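Local coordinates for uncharacterized protein PH0321 (Pyrococcus horikoshii, PDB 3BS4) that is of unknown function but probably belongs to the KaiC-like, RecA-type proteins, and was crystallised with an unidentified peptide bound to it, at residues A[208-213]-A[223-228]; A[24-29]-A[200-205]; A[86-91]-A[103-108]; A[53-58]-A[143-148]. All coordinates share one frame; numbering follows the deposited sequence. Where two conformers were deposited one is given.

In the fold
The four contacts sample one mixed sheet from its outermost strand, 103-104, to the hairpin near its other end. Contact 4 lies at its middle, about 5 Å from the centre of the chain, pairing strands 51-56 and 141-146; contact 3 adjoins it, their centres about 11 Å apart, and the two share the bond from Val87 N to Met54 O. Contact 2 sets a helix end on strand 22-27; the centres of contacts 2 and 4 are about 14 Å apart. Contact 1 follows, about 9 Å from contact 2 between centres and joined to it by the bond from His26 N to Leu209 O; its centre is about 30 Å from that of contact 3. The bound peptide packs against contact 4.

Contact 1. Residues A[208-213]-A[223-228]; sequences VLKTRS and ELLVIK
Val208 and Lys228 begin this antiparallel pairing at a classic beta bulge, where Ile227 and Lys228 both face Val208. Val208 O accepts two hydrogen bonds there, from Ile227 N at 2.9 Å and from Lys228 N at 3.2 Å, the latter in the carbonyl plane on a lone pair; Val208 N returns a bond to Lys228 O. Past the bulge the pairing is regular: Lys210 and Leu225 exchange two backbone bonds, the shorter from Leu225 N to Lys210 O at 2.7 Å, and Arg212 and Glu223 exchange two more. Arg212 CG sits between the backbone N and the carbonyl carbon (chi1 63°), and from there the chain runs extended to NE. Its guanidinium carries Leu225 CD2 3.8 Å above the plane, over the centre, while Glu223 OE1 lies at the edge, 3.6 Å from Arg212 NE in a long salt bridge. Glu223 OE2 has a stronger partner in Arg238, Lys210 NZ bridges to Glu28, and Lys228 NZ reaches the carbonyl oxygens of Tyr202 and Ala205. On the opposite face Leu209 CD2 touches Val226 CG1 at 3.9 Å, the two side chains side by side, and Thr211 OG1 is bonded to Ser32. The hairpin is thus held mainly by paired backbone groups; Lys210 ties it to the loop after strand 22-27, Lys228 to the end of helix 195-204, and Glu223, shared between two arginines, probably offsets their mutual repulsion.

Contact 2. Residues A[24-29]-A[200-205]; sequences LIHEED and SVYRRA
Helix 195-204 packs its last turn on one face of strand 22-27, a parallel strand inside the RecA-like sheet, and His26 and Tyr202 make the polar link between them. Tyr202 OH lies in the plane of the imidazole, at its edge, 2.7 Å from His26 ND1, and the hydrogen bond is fairly straight; either group could be the donor. The two side chains cross at about a right angle, their ring planes 77° apart. His26 CG is anti to the backbone N (chi1 179°), on a CB that points toward the helix. His26 NE2 is bonded to the carbonyl oxygen of Gly191, so both ring nitrogens are engaged, which probably fixes the rotation of the imidazole. Alongside this pair, Leu24 CD2 presses against Tyr202 CD1 at 3.5 Å and reaches Val201 CG2 at 4.0 Å. Leu24 CB meets Ala205 CB at 3.8 Å, where the chain leaves the helix. Trp187 and Trp189 of the adjoining strand 184-190 touch Leu24, and Trp189 also meets the His26 ring. Strand 207-216 borders strand 22-27 across its other edge, bringing Lys210 against both His26 and Tyr202, while Leu164 of helix 157-173 touches Val201.

Contact 3. Residues A[86-91]-A[103-108]; sequences IVDTFG and VWYLEG
Ile86 and Val87 pair in parallel with Val103 and Trp104, the short strand at the margin of the sheet. Trp104 N donates to Ile86 O and Asp88 N to Trp104 O, each at 2.8 Å. Beyond these bonds the chains separate: the CA atoms of Thr89 and Leu106 are 6.8 Å apart. Asp88 is the centre of an inverse gamma turn and the N-cap of helix 89-94. With CG anti to the backbone N (chi1 -175°), its carboxylate presents OD1 to Gly91 N at 2.8 Å, the donor standing above the carboxylate plane. Its other oxygen, OD2, lies 2.9 Å from Tyr105 OH. Asp88 and Tyr105 run side by side, pointing the same way, with carboxylate and ring planes 55° apart; Tyr105 CE1 comes within 3.5 Å of Asp88 CB. An alanine in place of Tyr105, lacking ring and hydroxyl, would probably open a gap beside the Asp88 carboxylate and leave it freer to turn. On the Val87 side of the sheet, Leu106 CD2 meets Val87 CG1 at 3.8 Å, the two side chains crossing at about a right angle, and Leu106 CD1 touches Thr89 OG1, which is hydrogen-bonded to Tyr119. Asp88 thus joins strand pairing to helix capping: its N-H bonds to Trp104 O, OD1 caps Gly91 N, and the nearby helix N-terminus would probably favour its negative charge.

Contact 4. Residues A[53-58]-A[143-148]; sequences GMFSIS and GFAISM
Ser58 and Ile57 close over the end of strand 141-146, both giving their N-H to one acceptor, Ile146 O. Ser58 N meets it in the carbonyl plane on a lone pair at 3.0 Å, whereas Ile57 N approaches from above that plane. A water donates a third bond to Ile146 O at 2.8 Å and another to Ser56 OG. Ser58 OG, anti to its carbonyl carbon (chi1 -69°), accepts at 3.0 Å from Ser147 N, the nitrogen of the cis peptide after Ile146. An alanine in place of Ser58 would take away that acceptor and probably leave the chain at the cis bond less firmly held. Ile57 CG2 lies against Ser147 O, and Ile57 CD1 reaches Ala145 CB at 4.0 Å. Before these loops the two strands run parallel at the heart of the RecA-like sheet, with bonds from Phe144 N to Gly53 O, Phe55 N to Phe144 O and Ile146 N to Phe55 O. On the Met54 face, Leu42 of helix 34-47 meets Met54 and Phe144. Phe55 and Ala145 share the other face, their CB atoms 4.3 Å apart. There the Phe55 ring meets Tyr119 edge-to-face; it also meets an aromatic side chain of the bound peptide, planes at about 40°, and Ile57 and Met148 pack on a polar side chain of that peptide. Further out, Ser147 OG is hydrogen-bonded to Glu190 OE2 of strand 184-190.

Contact 1. Residues A[208-213]-A[223-228]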
# COMPACT_ATOMS: atom_id res chain seq x y z
N VAL A 208 5.59 -4.59 10.41
CA VAL A 208 4.15 -4.60 10.64
C VAL A 208 3.84 -3.55 11.68
O VAL A 208 4.35 -3.62 12.81
CB VAL A 208 3.64 -5.96 11.15
CG1 VAL A 208 2.13 -5.87 11.43
CG2 VAL A 208 3.96 -7.08 10.16
N LEU A 209 2.99 -2.59 11.30
CA LEU A 209 2.44 -1.59 12.22
C LEU A 209 0.95 -1.84 12.33
O LEU A 209 0.26 -1.94 11.31
CB LEU A 209 2.66 -0.18 11.67
CG LEU A 209 4.10 0.22 11.31
CD1 LEU A 209 4.18 1.71 10.91
CD2 LEU A 209 5.08 -0.10 12.41
N LYS A 210 0.45 -1.93 13.56
CA LYS A 210 -0.97 -2.20 13.78
C LYS A 210 -1.59 -0.99 14.45
O LYS A 210 -1.05 -0.49 15.43
CB LYS A 210 -1.15 -3.42 14.69
CG LYS A 210 -2.61 -3.74 14.97
CD LYS A 210 -2.73 -5.12 15.57
CE LYS A 210 -2.68 -5.10 17.07
NZ LYS A 210 -3.00 -6.46 17.62
N THR A 211 -2.71 -0.51 13.90
CA THR A 211 -3.43 0.60 14.55
C THR A 211 -4.72 0.08 15.17
O THR A 211 -5.34 -0.86 14.67
CB THR A 211 -3.74 1.75 13.59
OG1 THR A 211 -4.70 1.34 12.60
CG2 THR A 211 -2.47 2.24 12.90
N ARG A 212 -5.10 0.70 16.28
CA ARG A 212 -6.31 0.27 16.98
C ARG A 212 -6.81 1.39 17.86
O ARG A 212 -6.06 2.30 18.20
CB ARG A 212 -6.04 -0.96 17.82
CG ARG A 212 -5.02 -0.73 18.92
CD ARG A 212 -4.94 -1.93 19.83
NE ARG A 212 -4.11 -1.67 21.01
CZ ARG A 212 -3.60 -2.64 21.77
NH1 ARG A 212 -3.82 -3.91 21.48
NH2 ARG A 212 -2.86 -2.32 22.82
N SER A 213 -8.09 1.31 18.22
CA SER A 213 -8.76 2.31 19.03
C SER A 213 -9.09 1.74 20.41
O SER A 213 -9.30 0.54 20.56
CB SER A 213 -10.09 2.72 18.37
OG SER A 213 -9.90 3.19 17.05
N GLU A 223 -4.03 4.18 18.93
CA GLU A 223 -2.68 3.67 19.15
C GLU A 223 -2.09 3.00 17.93
O GLU A 223 -2.78 2.29 17.20
CB GLU A 223 -2.70 2.66 20.29
CG GLU A 223 -2.99 3.28 21.62
CD GLU A 223 -2.89 2.28 22.73
OE1 GLU A 223 -3.79 1.42 22.85
OE2 GLU A 223 -1.89 2.36 23.49
N LEU A 224 -0.79 3.21 17.74
CA LEU A 224 -0.04 2.49 16.71
C LEU A 224 1.00 1.62 17.39
O LEU A 224 1.81 2.12 18.18
CB LEU A 224 0.62 3.47 15.75
CG LEU A 224 1.37 2.89 14.53
CD1 LEU A 224 1.36 3.91 13.39
CD2 LEU A 224 2.79 2.48 14.89
N LEU A 225 0.96 0.32 17.09
CA LEU A 225 1.87 -0.64 17.71
C LEU A 225 2.88 -1.14 16.69
O LEU A 225 2.50 -1.55 15.60
CB LEU A 225 1.08 -1.84 18.23
CG LEU A 225 0.30 -1.75 19.55
CD1 LEU A 225 -0.70 -0.62 19.57
CD2 LEU A 225 -0.41 -3.08 19.78
N VAL A 226 4.17 -1.10 17.05
CA VAL A 226 5.20 -1.60 16.16
C VAL A 226 5.35 -3.08 16.45
O VAL A 226 6.04 -3.48 17.40
CB VAL A 226 6.54 -0.83 16.29
CG1 VAL A 226 7.52 -1.31 15.22
CG2 VAL A 226 6.30 0.69 16.18
N ILE A 227 4.67 -3.90 15.66
CA ILE A 227 4.60 -5.34 15.89
C ILE A 227 5.86 -6.07 15.41
O ILE A 227 6.33 -7.02 16.07
CB ILE A 227 3.32 -5.95 15.22
CG1 ILE A 227 2.02 -5.40 15.85
CG2 ILE A 227 3.31 -7.47 15.28
CD1 ILE A 227 1.93 -5.53 17.38
N LYS A 228 6.40 -5.66 14.27
CA LYS A 228 7.53 -6.35 13.64
C LYS A 228 8.40 -5.37 12.89
O LYS A 228 7.88 -4.48 12.21
CB LYS A 228 7.00 -7.43 12.68
CG LYS A 228 8.05 -8.24 11.90
CD LYS A 228 7.30 -9.17 10.90
CE LYS A 228 8.24 -10.13 10.23
NZ LYS A 228 7.46 -10.93 9.25

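Contact 2. Residues A[24-29]-A[200-205]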
# COMPACT_ATOMS: atom_id res chain seq x y z
N LEU A 24 3.53 -3.70 6.21
CA LEU A 24 2.10 -3.91 6.42
C LEU A 24 1.57 -2.90 7.42
O LEU A 24 2.06 -2.82 8.54
CB LEU A 24 1.83 -5.32 6.95
CG LEU A 24 0.36 -5.63 7.24
CD1 LEU A 24 -0.53 -5.67 5.95
CD2 LEU A 24 0.28 -6.96 7.99
N ILE A 25 0.53 -2.16 7.02
CA ILE A 25 -0.23 -1.33 7.96
C ILE A 25 -1.50 -2.13 8.22
O ILE A 25 -2.36 -2.29 7.33
CB ILE A 25 -0.61 0.06 7.36
CG1 ILE A 25 0.65 0.84 6.93
CG2 ILE A 25 -1.43 0.82 8.39
CD1 ILE A 25 1.70 0.99 7.98
N HIS A 26 -1.61 -2.67 9.43
CA HIS A 26 -2.79 -3.42 9.83
C HIS A 26 -3.71 -2.51 10.62
O HIS A 26 -3.46 -2.22 11.81
CB HIS A 26 -2.40 -4.65 10.64
CG HIS A 26 -3.57 -5.46 11.11
ND1 HIS A 26 -3.49 -6.35 12.15
CD2 HIS A 26 -4.86 -5.50 10.67
CE1 HIS A 26 -4.67 -6.91 12.35
NE2 HIS A 26 -5.52 -6.41 11.46
N GLU A 27 -4.78 -2.04 9.96
CA GLU A 27 -5.78 -1.17 10.61
C GLU A 27 -6.77 -2.13 11.28
O GLU A 27 -7.67 -2.64 10.61
CB GLU A 27 -6.46 -0.24 9.59
CG GLU A 27 -7.51 0.67 10.26
CD GLU A 27 -8.42 1.41 9.28
OE1 GLU A 27 -9.28 0.73 8.65
OE2 GLU A 27 -8.34 2.66 9.15
N GLU A 28 -6.58 -2.41 12.56
CA GLU A 28 -7.37 -3.46 13.23
C GLU A 28 -8.87 -3.10 13.34
O GLU A 28 -9.75 -3.98 13.27
CB GLU A 28 -6.77 -3.77 14.59
CG GLU A 28 -7.38 -4.98 15.27
CD GLU A 28 -6.71 -5.26 16.59
OE1 GLU A 28 -6.75 -4.37 17.48
OE2 GLU A 28 -6.13 -6.35 16.74
N ASP A 29 -9.15 -1.82 13.53
CA ASP A 29 -10.54 -1.33 13.53
C ASP A 29 -10.66 -0.00 12.79
O ASP A 29 -9.72 0.80 12.75
CB ASP A 29 -11.09 -1.22 14.95
CG ASP A 29 -10.36 -0.19 15.78
OD1 ASP A 29 -9.47 -0.59 16.55
OD2 ASP A 29 -10.68 1.02 15.64
N SER A 200 -0.36 -14.99 7.21
CA SER A 200 0.51 -15.05 6.04
C SER A 200 1.04 -13.67 5.68
O SER A 200 2.23 -13.51 5.38
CB SER A 200 -0.23 -15.69 4.86
OG SER A 200 0.61 -15.80 3.71
N VAL A 201 0.18 -12.65 5.72
CA VAL A 201 0.67 -11.32 5.35
C VAL A 201 1.59 -10.74 6.41
O VAL A 201 2.55 -10.03 6.08
CB VAL A 201 -0.46 -10.31 4.96
CG1 VAL A 201 -1.24 -10.82 3.74
CG2 VAL A 201 -1.36 -10.03 6.12
N TYR A 202 1.34 -11.04 7.69
CA TYR A 202 2.29 -10.64 8.73
C TYR A 202 3.66 -11.27 8.47
O TYR A 202 4.71 -10.61 8.59
CB TYR A 202 1.82 -11.10 10.10
CG TYR A 202 1.00 -10.11 10.90
CD1 TYR A 202 -0.11 -9.46 10.35
CD2 TYR A 202 1.30 -9.86 12.24
CE1 TYR A 202 -0.88 -8.56 11.10
CE2 TYR A 202 0.54 -8.96 13.00
CZ TYR A 202 -0.54 -8.32 12.43
OH TYR A 202 -1.26 -7.45 13.22
N ARG A 203 3.66 -12.55 8.13
CA ARG A 203 4.93 -13.26 7.94
C ARG A 203 5.70 -12.69 6.75
O ARG A 203 6.95 -12.55 6.79
CB ARG A 203 4.67 -14.78 7.79
CG ARG A 203 5.88 -15.61 7.36
CD ARG A 203 7.02 -15.55 8.38
NE ARG A 203 6.60 -16.13 9.64
CZ ARG A 203 7.40 -16.33 10.69
NH1 ARG A 203 8.70 -16.02 10.62
NH2 ARG A 203 6.91 -16.87 11.79
N ARG A 204 4.98 -12.32 5.70
CA ARG A 204 5.61 -11.86 4.46
C ARG A 204 6.18 -10.45 4.59
O ARG A 204 7.18 -10.11 3.94
CB ARG A 204 4.60 -11.93 3.31
CG ARG A 204 4.28 -13.36 2.93
CD ARG A 204 3.13 -13.41 1.95
NE ARG A 204 2.65 -14.77 1.76
CZ ARG A 204 3.29 -15.70 1.04
NH1 ARG A 204 4.43 -15.42 0.42
NH2 ARG A 204 2.78 -16.92 0.92
N ALA A 205 5.54 -9.63 5.41
CA ALA A 205 5.99 -8.25 5.62
C ALA A 205 7.30 -8.14 6.42
O ALA A 205 7.54 -8.93 7.35
CB ALA A 205 4.91 -7.44 6.31

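Contact 3. Residues A[86-91]-A[103-108]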
# COMPACT_ATOMS: atom_id res chain seq x y z
N ILE A 86 -1.74 3.51 -11.73
CA ILE A 86 -2.79 2.83 -10.96
C ILE A 86 -3.21 1.58 -11.70
O ILE A 86 -3.51 1.64 -12.90
CB ILE A 86 -4.03 3.73 -10.71
CG1 ILE A 86 -3.62 4.97 -9.91
CG2 ILE A 86 -5.12 2.94 -9.97
CD1 ILE A 86 -4.74 5.99 -9.67
N VAL A 87 -3.21 0.45 -11.00
CA VAL A 87 -3.90 -0.73 -11.52
C VAL A 87 -5.26 -0.72 -10.83
O VAL A 87 -5.35 -0.89 -9.61
CB VAL A 87 -3.16 -2.04 -11.23
CG1 VAL A 87 -3.93 -3.25 -11.78
CG2 VAL A 87 -1.72 -2.00 -11.77
N ASP A 88 -6.31 -0.49 -11.61
CA ASP A 88 -7.65 -0.41 -11.03
C ASP A 88 -8.26 -1.79 -10.92
O ASP A 88 -9.11 -2.20 -11.72
CB ASP A 88 -8.53 0.57 -11.81
CG ASP A 88 -9.89 0.78 -11.16
OD1 ASP A 88 -10.11 0.26 -10.05
OD2 ASP A 88 -10.74 1.48 -11.75
N THR A 89 -7.81 -2.51 -9.90
CA THR A 89 -8.29 -3.86 -9.64
C THR A 89 -9.78 -3.84 -9.31
O THR A 89 -10.55 -4.71 -9.76
CB THR A 89 -7.44 -4.47 -8.51
OG1 THR A 89 -6.07 -4.50 -8.95
CG2 THR A 89 -7.89 -5.89 -8.18
N PHE A 90 -10.21 -2.86 -8.53
CA PHE A 90 -11.62 -2.76 -8.17
C PHE A 90 -12.48 -2.66 -9.44
O PHE A 90 -13.45 -3.41 -9.61
CB PHE A 90 -11.86 -1.55 -7.27
CG PHE A 90 -13.28 -1.42 -6.79
CD1 PHE A 90 -13.67 -1.97 -5.57
CD2 PHE A 90 -14.25 -0.81 -7.60
CE1 PHE A 90 -14.99 -1.88 -5.15
CE2 PHE A 90 -15.56 -0.71 -7.17
CZ PHE A 90 -15.93 -1.25 -5.94
N GLY A 91 -12.13 -1.73 -10.33
CA GLY A 91 -12.94 -1.57 -11.55
C GLY A 91 -12.89 -2.83 -12.41
O GLY A 91 -13.87 -3.19 -13.06
N VAL A 103 -3.92 4.59 -15.95
CA VAL A 103 -4.80 3.64 -15.23
C VAL A 103 -4.95 2.37 -16.04
O VAL A 103 -5.50 2.38 -17.16
CB VAL A 103 -6.20 4.21 -14.90
CG1 VAL A 103 -7.05 3.19 -14.11
CG2 VAL A 103 -6.11 5.50 -14.11
N TRP A 104 -4.44 1.28 -15.47
CA TRP A 104 -4.46 -0.03 -16.09
C TRP A 104 -5.62 -0.86 -15.60
O TRP A 104 -5.90 -0.89 -14.40
CB TRP A 104 -3.17 -0.78 -15.76
CG TRP A 104 -2.26 -0.92 -16.92
CD1 TRP A 104 -1.55 0.07 -17.53
CD2 TRP A 104 -1.93 -2.13 -17.62
NE1 TRP A 104 -0.81 -0.43 -18.56
CE2 TRP A 104 -1.02 -1.78 -18.64
CE3 TRP A 104 -2.33 -3.47 -17.49
CZ2 TRP A 104 -0.50 -2.73 -19.53
CZ3 TRP A 104 -1.80 -4.41 -18.37
CH2 TRP A 104 -0.90 -4.03 -19.38
N TYR A 105 -6.28 -1.53 -16.54
CA TYR A 105 -7.38 -2.45 -16.24
C TYR A 105 -6.99 -3.87 -16.58
O TYR A 105 -6.37 -4.10 -17.62
CB TYR A 105 -8.62 -2.05 -17.02
CG TYR A 105 -9.21 -0.84 -16.39
CD1 TYR A 105 -10.04 -0.96 -15.28
CD2 TYR A 105 -8.89 0.44 -16.85
CE1 TYR A 105 -10.56 0.15 -14.66
CE2 TYR A 105 -9.41 1.57 -16.22
CZ TYR A 105 -10.24 1.40 -15.12
OH TYR A 105 -10.78 2.49 -14.45
N LEU A 106 -7.34 -4.80 -15.71
CA LEU A 106 -7.03 -6.22 -15.89
C LEU A 106 -8.16 -6.90 -16.64
O LEU A 106 -9.32 -6.85 -16.22
CB LEU A 106 -6.81 -6.93 -14.55
CG LEU A 106 -5.87 -6.22 -13.56
CD1 LEU A 106 -6.19 -6.65 -12.13
CD2 LEU A 106 -4.40 -6.41 -13.89
N GLU A 107 -7.81 -7.54 -17.76
CA GLU A 107 -8.79 -8.11 -18.68
C GLU A 107 -8.84 -9.62 -18.52
O GLU A 107 -7.88 -10.22 -18.04
CB GLU A 107 -8.40 -7.75 -20.12
CG GLU A 107 -8.16 -6.25 -20.37
CD GLU A 107 -9.44 -5.41 -20.27
OE1 GLU A 107 -10.55 -5.94 -20.51
OE2 GLU A 107 -9.33 -4.20 -19.95
N GLY A 108 -9.95 -10.23 -18.90
CA GLY A 108 -10.10 -11.69 -18.84
C GLY A 108 -10.46 -12.25 -17.48
O GLY A 108 -10.94 -11.53 -16.59

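Contact 4. Residues A[53-58]-A[143-148]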
# COMPACT_ATOMS: atom_id res chain seq x y z
N GLY A 53 3.25 3.42 -7.57
CA GLY A 53 2.30 2.52 -8.22
C GLY A 53 1.28 2.15 -7.16
O GLY A 53 1.67 1.86 -6.02
N MET A 54 0.00 2.19 -7.51
CA MET A 54 -1.07 1.81 -6.58
C MET A 54 -1.85 0.63 -7.14
O MET A 54 -2.29 0.65 -8.29
CB MET A 54 -2.04 2.98 -6.39
CG MET A 54 -3.13 2.73 -5.36
SD MET A 54 -4.33 4.09 -5.37
CE MET A 54 -3.16 5.48 -5.47
N PHE A 55 -2.03 -0.40 -6.30
CA PHE A 55 -2.97 -1.48 -6.63
C PHE A 55 -4.25 -1.13 -5.92
O PHE A 55 -4.35 -1.27 -4.70
CB PHE A 55 -2.39 -2.83 -6.18
CG PHE A 55 -1.05 -3.10 -6.80
CD1 PHE A 55 -0.98 -3.69 -8.07
CD2 PHE A 55 0.11 -2.68 -6.18
CE1 PHE A 55 0.26 -3.92 -8.67
CE2 PHE A 55 1.35 -2.88 -6.78
CZ PHE A 55 1.42 -3.51 -8.03
N SER A 56 -5.21 -0.62 -6.68
CA SER A 56 -6.42 -0.07 -6.10
C SER A 56 -7.48 -1.15 -6.09
O SER A 56 -8.20 -1.33 -7.05
CB SER A 56 -6.87 1.15 -6.89
OG SER A 56 -7.95 1.77 -6.24
N ILE A 57 -7.50 -1.92 -4.99
CA ILE A 57 -8.23 -3.18 -4.90
C ILE A 57 -9.62 -2.98 -4.31
O ILE A 57 -10.60 -3.58 -4.77
CB ILE A 57 -7.44 -4.17 -4.00
CG1 ILE A 57 -6.05 -4.49 -4.61
CG2 ILE A 57 -8.24 -5.45 -3.71
CD1 ILE A 57 -4.96 -4.79 -3.57
N SER A 58 -9.71 -2.13 -3.28
CA SER A 58 -10.88 -2.12 -2.40
C SER A 58 -11.91 -1.04 -2.68
O SER A 58 -13.07 -1.18 -2.23
CB SER A 58 -10.45 -2.01 -0.94
OG SER A 58 -9.82 -3.20 -0.51
N GLY A 143 5.25 1.29 -3.85
CA GLY A 143 3.97 0.67 -4.20
C GLY A 143 3.04 0.72 -3.00
O GLY A 143 3.49 0.68 -1.84
N PHE A 144 1.75 0.84 -3.29
CA PHE A 144 0.71 0.80 -2.24
C PHE A 144 -0.38 -0.13 -2.67
O PHE A 144 -0.87 0.02 -3.80
CB PHE A 144 0.13 2.20 -2.03
CG PHE A 144 1.11 3.18 -1.44
CD1 PHE A 144 1.11 3.44 -0.08
CD2 PHE A 144 2.07 3.81 -2.25
CE1 PHE A 144 2.03 4.31 0.49
CE2 PHE A 144 3.00 4.70 -1.68
CZ PHE A 144 2.98 4.95 -0.32
N ALA A 145 -0.76 -1.10 -1.83
CA ALA A 145 -1.90 -1.98 -2.14
C ALA A 145 -3.04 -1.70 -1.16
O ALA A 145 -2.91 -1.99 0.05
CB ALA A 145 -1.49 -3.47 -2.06
N ILE A 146 -4.13 -1.14 -1.70
CA ILE A 146 -5.23 -0.64 -0.89
C ILE A 146 -6.53 -1.33 -1.32
O ILE A 146 -7.15 -0.94 -2.30
CB ILE A 146 -5.39 0.90 -1.01
CG1 ILE A 146 -4.04 1.61 -0.80
CG2 ILE A 146 -6.44 1.39 -0.01
CD1 ILE A 146 -4.03 3.09 -1.19
N SER A 147 -6.92 -2.39 -0.61
CA SER A 147 -6.21 -3.01 0.49
C SER A 147 -6.24 -4.51 0.37
O SER A 147 -7.04 -5.06 -0.41
CB SER A 147 -7.06 -2.77 1.77
OG SER A 147 -7.21 -1.37 2.00
N MET A 148 -5.33 -5.21 1.02
CA MET A 148 -4.95 -6.55 0.61
C MET A 148 -6.14 -7.36 1.20
O MET A 148 -6.50 -8.45 0.72
CB MET A 148 -3.67 -6.99 1.32
CG MET A 148 -2.40 -6.41 0.68
SD MET A 148 -2.13 -6.97 -1.03
CE MET A 148 -1.76 -8.72 -0.68
O HOH W 1 -8.75 1.02 -3.61